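PDB 6TGF: exopolysaccharide biosynthesis protein from Pantoea stewartii subsp. stewartii DC283, which modifies the glycan of the bacterial biofilm, probably as a hydrolase, using a parallel beta-helix fold like that of bacteriophage tailspikes. Local coordinates for residues B[542-547]-B[630-635]; B[549-554]-B[624-629]; B[555-560]-B[646-651]; B[564-569]-B[609-614]. All coordinates share one frame; numbering follows the deposited sequence.

Contact 1. Residues B[542-547]-B[630-635]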
loop_
_atom_site.group_PDB
_atom_site.type_symbol
_atom_site.label_atom_id
_atom_site.label_comp_id
_atom_site.label_asym_id
_atom_site.label_seq_id
_atom_site.Cartn_x
_atom_site.Cartn_y
_atom_site.Cartn_z
ATOM N N PRO B 542 37.516 40.372 11.059
ATOM C CA PRO B 542 36.573 39.536 11.805
ATOM C C PRO B 542 35.134 40.061 11.682
ATOM O O PRO B 542 34.960 41.263 11.568
ATOM C CB PRO B 542 37.051 39.622 13.264
ATOM C CG PRO B 542 38.471 40.147 13.176
ATOM C CD PRO B 542 38.495 41.022 11.942
ATOM N N VAL B 543 34.150 39.157 11.713
ATOM C CA VAL B 543 32.700 39.479 11.536
ATOM C C VAL B 543 31.906 38.830 12.674
ATOM O O VAL B 543 32.162 37.649 12.980
ATOM C CB VAL B 543 32.187 39.017 10.158
ATOM C CG1 VAL B 543 30.720 39.368 9.949
ATOM C CG2 VAL B 543 33.030 39.580 9.024
ATOM N N TRP B 544 30.973 39.584 13.264
ATOM C CA TRP B 544 30.052 39.120 14.335
ATOM C C TRP B 544 28.867 38.375 13.709
ATOM O O TRP B 544 28.255 38.923 12.773
ATOM C CB TRP B 544 29.574 40.296 15.196
ATOM C CG TRP B 544 30.541 40.706 16.262
ATOM C CD1 TRP B 544 31.323 41.823 16.286
ATOM C CD2 TRP B 544 30.828 39.988 17.477
ATOM N NE1 TRP B 544 32.075 41.853 17.429
ATOM C CE2 TRP B 544 31.794 40.742 18.179
ATOM C CE3 TRP B 544 30.367 38.792 18.036
ATOM C CZ2 TRP B 544 32.300 40.332 19.411
ATOM C CZ3 TRP B 544 30.870 38.388 19.253
ATOM C CH2 TRP B 544 31.824 39.148 19.928
ATOM N N TYR B 545 28.572 37.173 14.215
ATOM C CA TYR B 545 27.370 36.363 13.883
ATOM C C TYR B 545 26.594 36.064 15.169
ATOM O O TYR B 545 27.240 35.848 16.213
ATOM C CB TYR B 545 27.760 35.045 13.208
ATOM C CG TYR B 545 28.116 35.146 11.746
ATOM C CD1 TYR B 545 27.152 35.000 10.762
ATOM C CD2 TYR B 545 29.421 35.365 11.340
ATOM C CE1 TYR B 545 27.471 35.081 9.416
ATOM C CE2 TYR B 545 29.758 35.450 9.999
ATOM C CZ TYR B 545 28.780 35.308 9.032
ATOM O OH TYR B 545 29.107 35.389 7.709
ATOM N N GLU B 546 25.259 36.063 15.093
ATOM C CA GLU B 546 24.376 35.404 16.091
ATOM C C GLU B 546 24.180 33.955 15.637
ATOM O O GLU B 546 23.589 33.752 14.559
ATOM C CB GLU B 546 23.034 36.123 16.228
ATOM C CG GLU B 546 22.184 35.589 17.370
ATOM C CD GLU B 546 20.836 36.265 17.561
ATOM O OE1 GLU B 546 20.601 37.315 16.927
ATOM O OE2 GLU B 546 20.021 35.737 18.344
ATOM N N LEU B 547 24.689 32.991 16.410
ATOM C CA LEU B 547 24.569 31.541 16.099
ATOM C C LEU B 547 23.105 31.125 16.253
ATOM O O LEU B 547 22.481 30.777 15.232
ATOM C CB LEU B 547 25.482 30.729 17.025
ATOM C CG LEU B 547 26.985 30.879 16.784
ATOM C CD1 LEU B 547 27.765 29.931 17.679
ATOM C CD2 LEU B 547 27.346 30.637 15.325
ATOM N N PHE B 630 26.513 34.793 20.502
ATOM C CA PHE B 630 27.201 35.506 19.395
ATOM C C PHE B 630 28.670 35.069 19.361
ATOM O O PHE B 630 29.249 34.833 20.441
ATOM C CB PHE B 630 27.093 37.022 19.572
ATOM C CG PHE B 630 25.695 37.580 19.483
ATOM C CD1 PHE B 630 24.807 37.439 20.538
ATOM C CD2 PHE B 630 25.273 38.264 18.353
ATOM C CE1 PHE B 630 23.522 37.956 20.459
ATOM C CE2 PHE B 630 23.989 38.785 18.277
ATOM C CZ PHE B 630 23.116 38.628 19.329
ATOM N N ILE B 631 29.247 34.956 18.161
ATOM C CA ILE B 631 30.693 34.649 17.950
ATOM C C ILE B 631 31.278 35.675 16.972
ATOM O O ILE B 631 30.617 35.980 15.960
ATOM C CB ILE B 631 30.907 33.196 17.473
ATOM C CG1 ILE B 631 30.236 32.899 16.128
ATOM C CG2 ILE B 631 30.457 32.212 18.542
ATOM C CD1 ILE B 631 30.865 31.748 15.376
ATOM N N ARG B 632 32.462 36.205 17.291
ATOM C CA ARG B 632 33.264 37.067 16.385
ATOM C C ARG B 632 34.086 36.146 15.479
ATOM O O ARG B 632 35.201 35.754 15.877
ATOM C CB ARG B 632 34.145 38.033 17.184
ATOM C CG ARG B 632 34.802 39.113 16.336
ATOM C CD ARG B 632 35.242 40.317 17.148
ATOM N NE ARG B 632 35.220 41.530 16.340
ATOM C CZ ARG B 632 36.287 42.153 15.842
ATOM N NH1 ARG B 632 37.509 41.698 16.067
ATOM N NH2 ARG B 632 36.127 43.246 15.115
ATOM N N LEU B 633 33.524 35.791 14.321
ATOM C CA LEU B 633 34.138 34.859 13.341
ATOM C C LEU B 633 35.422 35.500 12.798
ATOM O O LEU B 633 35.353 36.657 12.342
ATOM C CB LEU B 633 33.122 34.565 12.231
ATOM C CG LEU B 633 33.376 33.307 11.403
ATOM C CD1 LEU B 633 33.416 32.058 12.275
ATOM C CD2 LEU B 633 32.323 33.153 10.317
ATOM N N ALA B 634 36.545 34.776 12.878
ATOM C CA ALA B 634 37.910 35.251 12.545
ATOM C C ALA B 634 37.976 35.710 11.085
ATOM O O ALA B 634 37.070 35.367 10.306
ATOM C CB ALA B 634 38.912 34.154 12.807
ATOM N N GLY B 635 39.020 36.467 10.737
ATOM C CA GLY B 635 39.333 36.841 9.345
ATOM C C GLY B 635 39.835 35.639 8.565
ATOM O O GLY B 635 40.636 34.866 9.130
HETATM O O HOH W 1 33.726 43.051 14.038
#
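Trp-544 and Arg-632 stand opposite each other as a non-hydrogen-bonded antiparallel pair, and the aliphatic stem of the arginine lies over the indole. CB of Arg-632 is 3.5 Å from the centroid of the six-membered ring of Trp-544, 6° off its normal, a CH-pi contact. Arg-632 CG is anti to the backbone N (chi1 -170°), and the extended chain carries Arg-632 CD past the pyrrole side, 3.5 Å from Trp-544 NE1. Arginine suits the place because its methylenes cover the ring while its charged end travels on to Pro-542. There Pro-542 CB lies over one face of the guanidinium, and a water accepts from Arg-632 NH2 and donates to Pro-542 O. Farther along the same face, CG of Glu-546 sits 3.9 Å from the centroid of the Phe-630 ring, again over a face, its carboxylate turned 28° from the ring plane.

The two strands, 543-551 and 626-633, are central neighbours in a five-stranded antiparallel sheet that follows the beta-helix in the chain. Val-543 with Leu-633 and Tyr-545 with Ile-631 are the hydrogen-bonded pairs, each closed by two backbone bonds; Tyr-545 N to Ile-631 O measures 2.9 Å and is nearly straight.

Val-543, Leu-633, Tyr-545 and Ile-631 point to the other face, which the end of Leu-547 joins. CE2 of Tyr-545 meets CD2 of Leu-633 at 3.5 Å, and CD1 of Leu-547 reaches CG2 of Ile-631 at 3.6 Å, the side chains crossing at about a right angle. Leu-535, from a strand of a second antiparallel sheet, packs against Tyr-545, Leu-547 and Leu-633.

Contact 2. Residues B[549-554]-B[624-629]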
loop_
_atom_site.group_PDB
_atom_site.type_symbol
_atom_site.label_atom_id
_atom_site.label_comp_id
_atom_site.label_asym_id
_atom_site.label_seq_id
_atom_site.Cartn_x
_atom_site.Cartn_y
_atom_site.Cartn_z
ATOM N N ASN B 549 19.468 31.129 19.469
ATOM C CA ASN B 549 18.902 31.208 20.840
ATOM C C ASN B 549 18.742 29.778 21.365
ATOM O O ASN B 549 17.995 29.003 20.739
ATOM C CB ASN B 549 17.568 31.956 20.882
ATOM C CG ASN B 549 16.933 31.930 22.256
ATOM O OD1 ASN B 549 17.468 32.507 23.202
ATOM N ND2 ASN B 549 15.801 31.256 22.381
ATOM N N LEU B 550 19.436 29.444 22.456
ATOM C CA LEU B 550 19.343 28.127 23.140
ATOM C C LEU B 550 18.229 28.190 24.190
ATOM O O LEU B 550 18.337 29.026 25.109
ATOM C CB LEU B 550 20.688 27.796 23.797
ATOM C CG LEU B 550 21.893 27.714 22.861
ATOM C CD1 LEU B 550 23.179 27.584 23.662
ATOM C CD2 LEU B 550 21.756 26.555 21.884
ATOM N N TYR B 551 17.202 27.343 24.054
ATOM C CA TYR B 551 16.130 27.154 25.066
ATOM C C TYR B 551 16.490 25.966 25.964
ATOM O O TYR B 551 16.439 24.813 25.490
ATOM C CB TYR B 551 14.763 26.934 24.413
ATOM C CG TYR B 551 13.629 26.875 25.403
ATOM C CD1 TYR B 551 13.268 25.684 26.009
ATOM C CD2 TYR B 551 12.934 28.017 25.764
ATOM C CE1 TYR B 551 12.239 25.623 26.933
ATOM C CE2 TYR B 551 11.899 27.975 26.684
ATOM C CZ TYR B 551 11.551 26.773 27.274
ATOM O OH TYR B 551 10.530 26.728 28.178
ATOM N N SER B 552 16.834 26.253 27.224
ATOM C CA SER B 552 17.180 25.260 28.274
ATOM C C SER B 552 15.974 25.066 29.192
ATOM O O SER B 552 15.673 25.938 30.002
ATOM C CB SER B 552 18.401 25.700 29.043
ATOM O OG SER B 552 19.316 26.380 28.197
ATOM N N PRO B 553 15.227 23.940 29.081
ATOM C CA PRO B 553 14.006 23.750 29.867
ATOM C C PRO B 553 14.211 23.545 31.377
ATOM O O PRO B 553 13.272 23.795 32.109
ATOM C CB PRO B 553 13.371 22.489 29.256
ATOM C CG PRO B 553 14.535 21.740 28.646
ATOM C CD PRO B 553 15.488 22.815 28.168
ATOM N N THR B 554 15.401 23.100 31.801
ATOM C CA THR B 554 15.729 22.760 33.215
ATOM C C THR B 554 16.963 23.545 33.677
ATOM O O THR B 554 17.891 23.717 32.863
ATOM C CB THR B 554 15.974 21.255 33.379
ATOM O OG1 THR B 554 14.996 20.550 32.614
ATOM C CG2 THR B 554 15.919 20.804 34.823
ATOM N N ASP B 624 15.387 33.080 32.184
ATOM C CA ASP B 624 15.950 31.874 32.850
ATOM C C ASP B 624 16.191 30.779 31.804
ATOM O O ASP B 624 17.182 30.040 31.952
ATOM C CB ASP B 624 15.034 31.378 33.974
ATOM C CG ASP B 624 15.083 32.219 35.239
ATOM O OD1 ASP B 624 16.070 32.961 35.417
ATOM O OD2 ASP B 624 14.133 32.119 36.041
ATOM N N THR B 625 15.333 30.699 30.780
ATOM C CA THR B 625 15.280 29.592 29.787
ATOM C C THR B 625 16.107 29.921 28.536
ATOM O O THR B 625 16.730 28.987 27.993
ATOM C CB THR B 625 13.828 29.286 29.396
ATOM O OG1 THR B 625 13.254 30.478 28.861
ATOM C CG2 THR B 625 12.999 28.791 30.560
ATOM N N ASP B 626 16.109 31.184 28.094
ATOM C CA ASP B 626 16.606 31.603 26.754
ATOM C C ASP B 626 18.007 32.217 26.869
ATOM O O ASP B 626 18.208 33.072 27.753
ATOM C CB ASP B 626 15.619 32.569 26.097
ATOM C CG ASP B 626 14.235 31.972 25.915
ATOM O OD1 ASP B 626 14.054 31.198 24.954
ATOM O OD2 ASP B 626 13.355 32.268 26.746
ATOM N N THR B 627 18.926 31.793 25.993
ATOM C CA THR B 627 20.325 32.294 25.882
ATOM C C THR B 627 20.695 32.461 24.403
ATOM O O THR B 627 20.804 31.430 23.710
ATOM C CB THR B 627 21.317 31.342 26.564
ATOM O OG1 THR B 627 20.823 31.014 27.863
ATOM C CG2 THR B 627 22.708 31.928 26.679
ATOM N N GLN B 628 20.880 33.704 23.940
ATOM C CA GLN B 628 21.433 34.016 22.592
ATOM C C GLN B 628 22.962 33.985 22.667
ATOM O O GLN B 628 23.514 34.602 23.597
ATOM C CB GLN B 628 20.961 35.381 22.087
ATOM C CG GLN B 628 19.474 35.438 21.769
ATOM C CD GLN B 628 18.667 35.995 22.915
ATOM O OE1 GLN B 628 18.820 37.152 23.300
ATOM N NE2 GLN B 628 17.787 35.173 23.463
ATOM N N VAL B 629 23.610 33.292 21.724
ATOM C CA VAL B 629 25.095 33.152 21.637
ATOM C C VAL B 629 25.576 33.851 20.361
ATOM O O VAL B 629 25.065 33.511 19.276
ATOM C CB VAL B 629 25.527 31.673 21.673
ATOM C CG1 VAL B 629 27.035 31.513 21.541
ATOM C CG2 VAL B 629 25.030 30.975 22.930
#
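Asn-549 uses both ends of its amide to hold the opposite strand, with CG anti to the backbone N (chi1 175°). Its OD1 accepts from Gln-628 NE2 at 2.7 Å, the donor standing 48° above the carbonyl plane; its ND2 gives a nearly straight bond (169°) to Asp-626 OD1 at 3.1 Å, reaching that oxygen on its anti side. ND2 also bonds to Asp-661 OD2 on neighbouring strand 659-664. Asp-626 OD2 receives Thr-625 OG1 from above its plane.

Beneath this layer, in the five-stranded antiparallel sheet shared by strands 543-551 and 626-633, Leu-550 and Thr-627 form a hydrogen-bonded pair, with Leu-550 N to Thr-627 O at 2.7 Å. Pairing runs on beyond the strand, where Ser-552 N meets Thr-625 O at 2.8 Å. The Tyr-551 ring lies beside Thr-625, CE2 to CB 3.6 Å, and turns its edge to Asp-626 OD1, while its hydroxyl bonds to Arg-656. Trp-506 of the second subunit stacks edge-to-face on this ring. On the sheet face bearing Leu-550 and Thr-627, Leu-550 CD1 touches Val-629 CG2 at 3.9 Å.

Asparagine suits its place: one neighbour donates and the other accepts, and together they fix which way its amide is turned.

Contact 3. Residues B[555-560]-B[646-651]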
loop_
_atom_site.group_PDB
_atom_site.type_symbol
_atom_site.label_atom_id
_atom_site.label_comp_id
_atom_site.label_asym_id
_atom_site.label_seq_id
_atom_site.Cartn_x
_atom_site.Cartn_y
_atom_site.Cartn_z
ATOM N N VAL B 555 16.968 23.985 34.941
ATOM C CA VAL B 555 18.146 24.604 35.621
ATOM C C VAL B 555 19.286 23.578 35.628
ATOM O O VAL B 555 19.036 22.426 36.039
ATOM C CB VAL B 555 17.799 25.073 37.050
ATOM C CG1 VAL B 555 19.042 25.393 37.872
ATOM C CG2 VAL B 555 16.853 26.262 37.038
ATOM N N GLY B 556 20.478 23.985 35.180
ATOM C CA GLY B 556 21.696 23.150 35.165
ATOM C C GLY B 556 21.929 22.479 33.820
ATOM O O GLY B 556 22.943 21.764 33.699
ATOM N N ASP B 557 21.032 22.692 32.848
ATOM C CA ASP B 557 21.148 22.150 31.465
ATOM C C ASP B 557 22.419 22.710 30.818
ATOM O O ASP B 557 22.571 23.945 30.806
ATOM C CB ASP B 557 19.912 22.482 30.624
ATOM C CG ASP B 557 18.710 21.591 30.895
ATOM O OD1 ASP B 557 18.886 20.545 31.550
ATOM O OD2 ASP B 557 17.604 21.951 30.447
ATOM N N SER B 558 23.290 21.832 30.309
ATOM C CA SER B 558 24.594 22.180 29.682
ATOM C C SER B 558 24.495 22.070 28.155
ATOM O O SER B 558 23.926 21.076 27.668
ATOM C CB SER B 558 25.707 21.313 30.219
ATOM O OG SER B 558 26.148 21.778 31.486
ATOM N N TRP B 559 25.028 23.072 27.446
ATOM C CA TRP B 559 25.238 23.088 25.974
ATOM C C TRP B 559 26.739 23.214 25.688
ATOM O O TRP B 559 27.413 23.972 26.414
ATOM C CB TRP B 559 24.472 24.242 25.313
ATOM C CG TRP B 559 22.986 24.197 25.476
ATOM C CD1 TRP B 559 22.256 24.707 26.510
ATOM C CD2 TRP B 559 22.034 23.639 24.554
ATOM N NE1 TRP B 559 20.920 24.492 26.302
ATOM C CE2 TRP B 559 20.752 23.838 25.111
ATOM C CE3 TRP B 559 22.136 22.984 23.321
ATOM C CZ2 TRP B 559 19.589 23.406 24.477
ATOM C CZ3 TRP B 559 20.987 22.555 22.695
ATOM C CH2 TRP B 559 19.731 22.765 23.267
ATOM N N GLU B 560 27.232 22.504 24.668
ATOM C CA GLU B 560 28.585 22.707 24.085
ATOM C C GLU B 560 28.438 22.901 22.573
ATOM O O GLU B 560 28.135 21.912 21.881
ATOM C CB GLU B 560 29.514 21.534 24.404
ATOM C CG GLU B 560 30.929 21.726 23.887
ATOM C CD GLU B 560 31.870 20.568 24.165
ATOM O OE1 GLU B 560 32.692 20.686 25.092
ATOM O OE2 GLU B 560 31.782 19.551 23.449
ATOM N N SER B 646 24.293 18.485 24.143
ATOM C CA SER B 646 23.338 19.030 25.144
ATOM C C SER B 646 22.930 17.955 26.156
ATOM O O SER B 646 22.793 16.783 25.757
ATOM C CB SER B 646 22.131 19.616 24.459
ATOM O OG SER B 646 21.320 20.325 25.384
ATOM N N THR B 647 22.736 18.365 27.416
ATOM C CA THR B 647 22.167 17.548 28.522
ATOM C C THR B 647 20.657 17.802 28.627
ATOM O O THR B 647 19.993 17.086 29.402
ATOM C CB THR B 647 22.842 17.870 29.862
ATOM O OG1 THR B 647 22.404 19.161 30.290
ATOM C CG2 THR B 647 24.352 17.842 29.782
ATOM N N ALA B 648 20.146 18.790 27.885
ATOM C CA ALA B 648 18.734 19.239 27.911
ATOM C C ALA B 648 17.818 18.124 27.389
ATOM O O ALA B 648 18.247 17.359 26.500
ATOM C CB ALA B 648 18.586 20.504 27.103
ATOM N N LYS B 649 16.600 18.045 27.934
ATOM C CA LYS B 649 15.574 17.028 27.580
ATOM C C LYS B 649 14.996 17.373 26.204
ATOM O O LYS B 649 14.587 18.535 26.014
ATOM C CB LYS B 649 14.485 16.980 28.657
ATOM C CG LYS B 649 14.985 16.632 30.054
ATOM C CD LYS B 649 14.210 17.291 31.177
ATOM C CE LYS B 649 13.083 16.438 31.718
ATOM N NZ LYS B 649 12.460 17.056 32.912
ATOM N N ASP B 650 14.981 16.402 25.285
ATOM C CA ASP B 650 14.496 16.569 23.888
ATOM C C ASP B 650 12.994 16.252 23.843
ATOM O O ASP B 650 12.410 16.003 24.919
ATOM C CB ASP B 650 15.328 15.731 22.912
ATOM C CG ASP B 650 15.135 14.228 23.036
ATOM O OD1 ASP B 650 14.479 13.795 24.002
ATOM O OD2 ASP B 650 15.654 13.501 22.165
ATOM N N ARG B 651 12.401 16.266 22.646
ATOM C CA ARG B 651 10.929 16.186 22.431
ATOM C C ARG B 651 10.408 14.786 22.781
ATOM O O ARG B 651 9.211 14.679 23.111
ATOM C CB ARG B 651 10.579 16.566 20.988
ATOM C CG ARG B 651 9.086 16.635 20.696
ATOM C CD ARG B 651 8.356 17.636 21.574
ATOM N NE ARG B 651 6.912 17.590 21.385
ATOM C CZ ARG B 651 6.071 16.812 22.065
ATOM N NH1 ARG B 651 6.514 15.991 23.005
ATOM N NH2 ARG B 651 4.777 16.860 21.801
HETATM O O HOH W 2 16.443 19.486 30.573
#
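Thr-647 OG1 is gripped from two chains: it accepts from Ser-558 N at 2.8 Å along an almost straight bond (172°), and it is hydrogen-bonded to Ser-639 OG of the third subunit. With chi1 at 72°, OG1 lies between the backbone N and the carbonyl carbon, where it can take a role that a strand's carbonyl oxygen would normally fill. The same residue gives its backbone N to Ser-558 O at 3.0 Å, and its CG2 packs 3.8 Å from Ser-558 CB. Threonine suits the place because its hydroxyl accepts the bond while its methyl packs on Ser-558.

Next to it, Ser-646 and Trp-559 form a non-hydrogen-bonded antiparallel pair, where strand 637-646 ends beside the start of strand 558-564, its neighbour in a five-stranded sheet. CB of Ser-646 lies 3.8 Å from the centroid of the six-membered ring of Trp-559, and its OG stands over the same face. That OG also accepts from Ala-648 N at 3.2 Å, an ST turn just where the strand ends; beyond it Ala-648 CB lies 4.0 Å from Trp-559 CZ2. Serine is small enough to lie over the indole and still offer OG to the turn. The indole is positioned by its NE1, bonded to Ser-552 OG, and by Tyr-528 of the third subunit, whose ring meets it edge-to-face.

A water joins Asp-557 to the loop: Asp-557 OD2 accepts a hydrogen bond from the water, 2.7 Å away, and that water accepts from Lys-649 N. The same oxygen accepts from Thr-554 N.

Contact 4. Residues B[564-569]-B[609-614]. With EDO (1,2-ethanediol), chain C.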
loop_
_atom_site.group_PDB
_atom_site.type_symbol
_atom_site.label_atom_id
_atom_site.label_comp_id
_atom_site.label_asym_id
_atom_site.label_seq_id
_atom_site.Cartn_x
_atom_site.Cartn_y
_atom_site.Cartn_z
ATOM N N PHE B 564 33.557 23.918 14.399
ATOM C CA PHE B 564 34.553 23.089 13.672
ATOM C C PHE B 564 35.003 23.830 12.411
ATOM O O PHE B 564 34.152 24.446 11.747
ATOM C CB PHE B 564 33.975 21.715 13.332
ATOM C CG PHE B 564 34.916 20.831 12.555
ATOM C CD1 PHE B 564 36.027 20.277 13.171
ATOM C CD2 PHE B 564 34.704 20.569 11.210
ATOM C CE1 PHE B 564 36.903 19.472 12.459
ATOM C CE2 PHE B 564 35.581 19.761 10.501
ATOM C CZ PHE B 564 36.679 19.215 11.127
ATOM N N GLY B 565 36.299 23.742 12.093
ATOM C CA GLY B 565 36.959 24.495 11.009
ATOM C C GLY B 565 38.008 25.435 11.573
ATOM O O GLY B 565 38.138 25.488 12.811
ATOM N N GLN B 566 38.723 26.165 10.711
ATOM C CA GLN B 566 39.887 26.997 11.119
ATOM C C GLN B 566 39.878 28.351 10.399
ATOM O O GLN B 566 39.155 28.494 9.392
ATOM C CB GLN B 566 41.191 26.252 10.826
ATOM C CG GLN B 566 41.490 26.090 9.343
ATOM C CD GLN B 566 42.946 25.782 9.103
ATOM O OE1 GLN B 566 43.388 24.644 9.239
ATOM N NE2 GLN B 566 43.703 26.803 8.736
ATOM N N SER B 567 40.675 29.293 10.913
ATOM C CA SER B 567 41.015 30.594 10.279
ATOM C C SER B 567 42.244 30.410 9.379
ATOM O O SER B 567 43.093 29.556 9.708
ATOM C CB SER B 567 41.244 31.660 11.324
ATOM O OG SER B 567 41.790 32.836 10.746
ATOM N N GLN B 568 42.326 31.190 8.296
ATOM C CA GLN B 568 43.371 31.108 7.238
ATOM C C GLN B 568 43.149 29.850 6.390
ATOM O O GLN B 568 42.583 28.868 6.911
ATOM C CB GLN B 568 44.784 31.084 7.833
ATOM C CG GLN B 568 45.058 32.170 8.867
ATOM C CD GLN B 568 44.962 33.566 8.303
ATOM O OE1 GLN B 568 45.120 33.791 7.105
ATOM N NE2 GLN B 568 44.705 34.527 9.175
ATOM N N PHE B 569 43.571 29.895 5.125
ATOM C CA PHE B 569 43.647 28.729 4.204
ATOM C C PHE B 569 44.796 28.930 3.205
ATOM O O PHE B 569 44.731 28.372 2.093
ATOM C CB PHE B 569 42.304 28.525 3.496
ATOM C CG PHE B 569 41.760 29.762 2.829
ATOM C CD1 PHE B 569 40.972 30.657 3.534
ATOM C CD2 PHE B 569 42.040 30.039 1.500
ATOM C CE1 PHE B 569 40.472 31.797 2.924
ATOM C CE2 PHE B 569 41.539 31.181 0.893
ATOM C CZ PHE B 569 40.757 32.057 1.605
ATOM N N GLU B 609 41.247 25.386 19.558
ATOM C CA GLU B 609 42.319 24.472 19.082
ATOM C C GLU B 609 42.912 25.029 17.784
ATOM O O GLU B 609 42.183 25.735 17.056
ATOM C CB GLU B 609 41.778 23.061 18.847
ATOM C CG GLU B 609 41.596 22.250 20.116
ATOM C CD GLU B 609 41.159 20.813 19.883
ATOM O OE1 GLU B 609 41.289 20.332 18.742
ATOM O OE2 GLU B 609 40.683 20.178 20.845
ATOM N N GLY B 610 44.184 24.716 17.517
ATOM C CA GLY B 610 44.907 25.080 16.280
ATOM C C GLY B 610 44.667 26.526 15.882
ATOM O O GLY B 610 44.760 27.404 16.760
ATOM N N SER B 611 44.371 26.766 14.602
ATOM C CA SER B 611 44.074 28.105 14.030
ATOM C C SER B 611 42.586 28.421 14.232
ATOM O O SER B 611 41.796 28.188 13.300
ATOM C CB SER B 611 44.482 28.168 12.578
ATOM O OG SER B 611 44.257 29.462 12.040
ATOM N N SER B 612 42.231 28.930 15.416
ATOM C CA SER B 612 40.834 29.141 15.888
ATOM C C SER B 612 40.017 29.889 14.836
ATOM O O SER B 612 40.490 30.869 14.269
ATOM C CB SER B 612 40.814 29.876 17.202
ATOM O OG SER B 612 39.484 30.027 17.676
ATOM N N PRO B 613 38.770 29.450 14.546
ATOM C CA PRO B 613 37.862 30.216 13.691
ATOM C C PRO B 613 37.162 31.369 14.430
ATOM O O PRO B 613 36.549 32.183 13.763
ATOM C CB PRO B 613 36.847 29.155 13.240
ATOM C CG PRO B 613 36.778 28.191 14.406
ATOM C CD PRO B 613 38.171 28.184 15.002
ATOM N N VAL B 614 37.273 31.413 15.764
ATOM C CA VAL B 614 36.578 32.393 16.653
ATOM C C VAL B 614 37.629 33.199 17.431
ATOM O O VAL B 614 38.595 32.588 17.926
ATOM C CB VAL B 614 35.598 31.673 17.602
ATOM C CG1 VAL B 614 34.970 32.617 18.617
ATOM C CG2 VAL B 614 34.519 30.931 16.828
HETATM C C1 EDO C . 44.503 34.644 2.118
HETATM O O1 EDO C . 43.252 35.237 1.830
HETATM C C2 EDO C . 44.717 34.397 3.569
HETATM O O2 EDO C . 44.652 33.033 3.955
#
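Gln-566 and Pro-613, with CA atoms 4.6 Å apart, are the closest CA pair between two segments that form no regular strand pair. Ser-567 N donates to Ser-611 O at 2.9 Å, the one backbone-to-backbone bond between them. Just before, Gly-565 adopts a positive phi (116°) with an extended psi, a conformation in which a CB would press on the preceding carbonyl oxygen, so glycine fits here.

Ser-567 O is held by two side chains that come from opposite faces of its plane. Ser-611 OG, anti to its backbone N (chi1 -177°), donates to Ser-567 O at 2.6 Å; Gln-566 NE2 does so at 3.0 Å. This NE2 gives a further bond to Gln-568 O, also at 3.0 Å, while Gln-566 OE1 accepts from Gly-588 N. A chi1 of 69° sets Gln-566 CG between the backbone N and the carbonyl carbon, and the chain, extended from there, brings its amide to both carbonyls.

Segment 564-569 runs on from the C-terminal end of strand 558-564, the middle strand of the five-stranded sheet that also holds strand 602-610. Segment 609-614 holds the short connection from 602-610 to strand 614-620 of the other sheet. At its start Glu-609 pairs with a strand of the second subunit, carrying the sheet across the interface.

Pro-613 CG lies 3.4 Å from Gly-565 O. Ser-612 OG donates to a lone pair of Val-614 O at 2.7 Å.

How the contacts relate
The first segments follow one another along the chain: 542-547 on strand 543-551 and 549-554 at its end, then 555-560 and 564-569 at the two ends of strand 558-564. The partners return in another order. Contact 4 closes first, at 609-614, then contact 2 at 624-629 and contact 1 at 630-635, so that 4 is nested in 2 and 2 in 1. Contact 3 closes last, at 646-651; it encloses contact 4 but crosses contacts 1 and 2. Contacts 1 and 2 join the same two strands of one sheet. Contacts 3 and 4 lie at opposite ends of strand 558-564 in the other five-stranded sheet. Contacts 2 and 3 touch, as do 1 and 4.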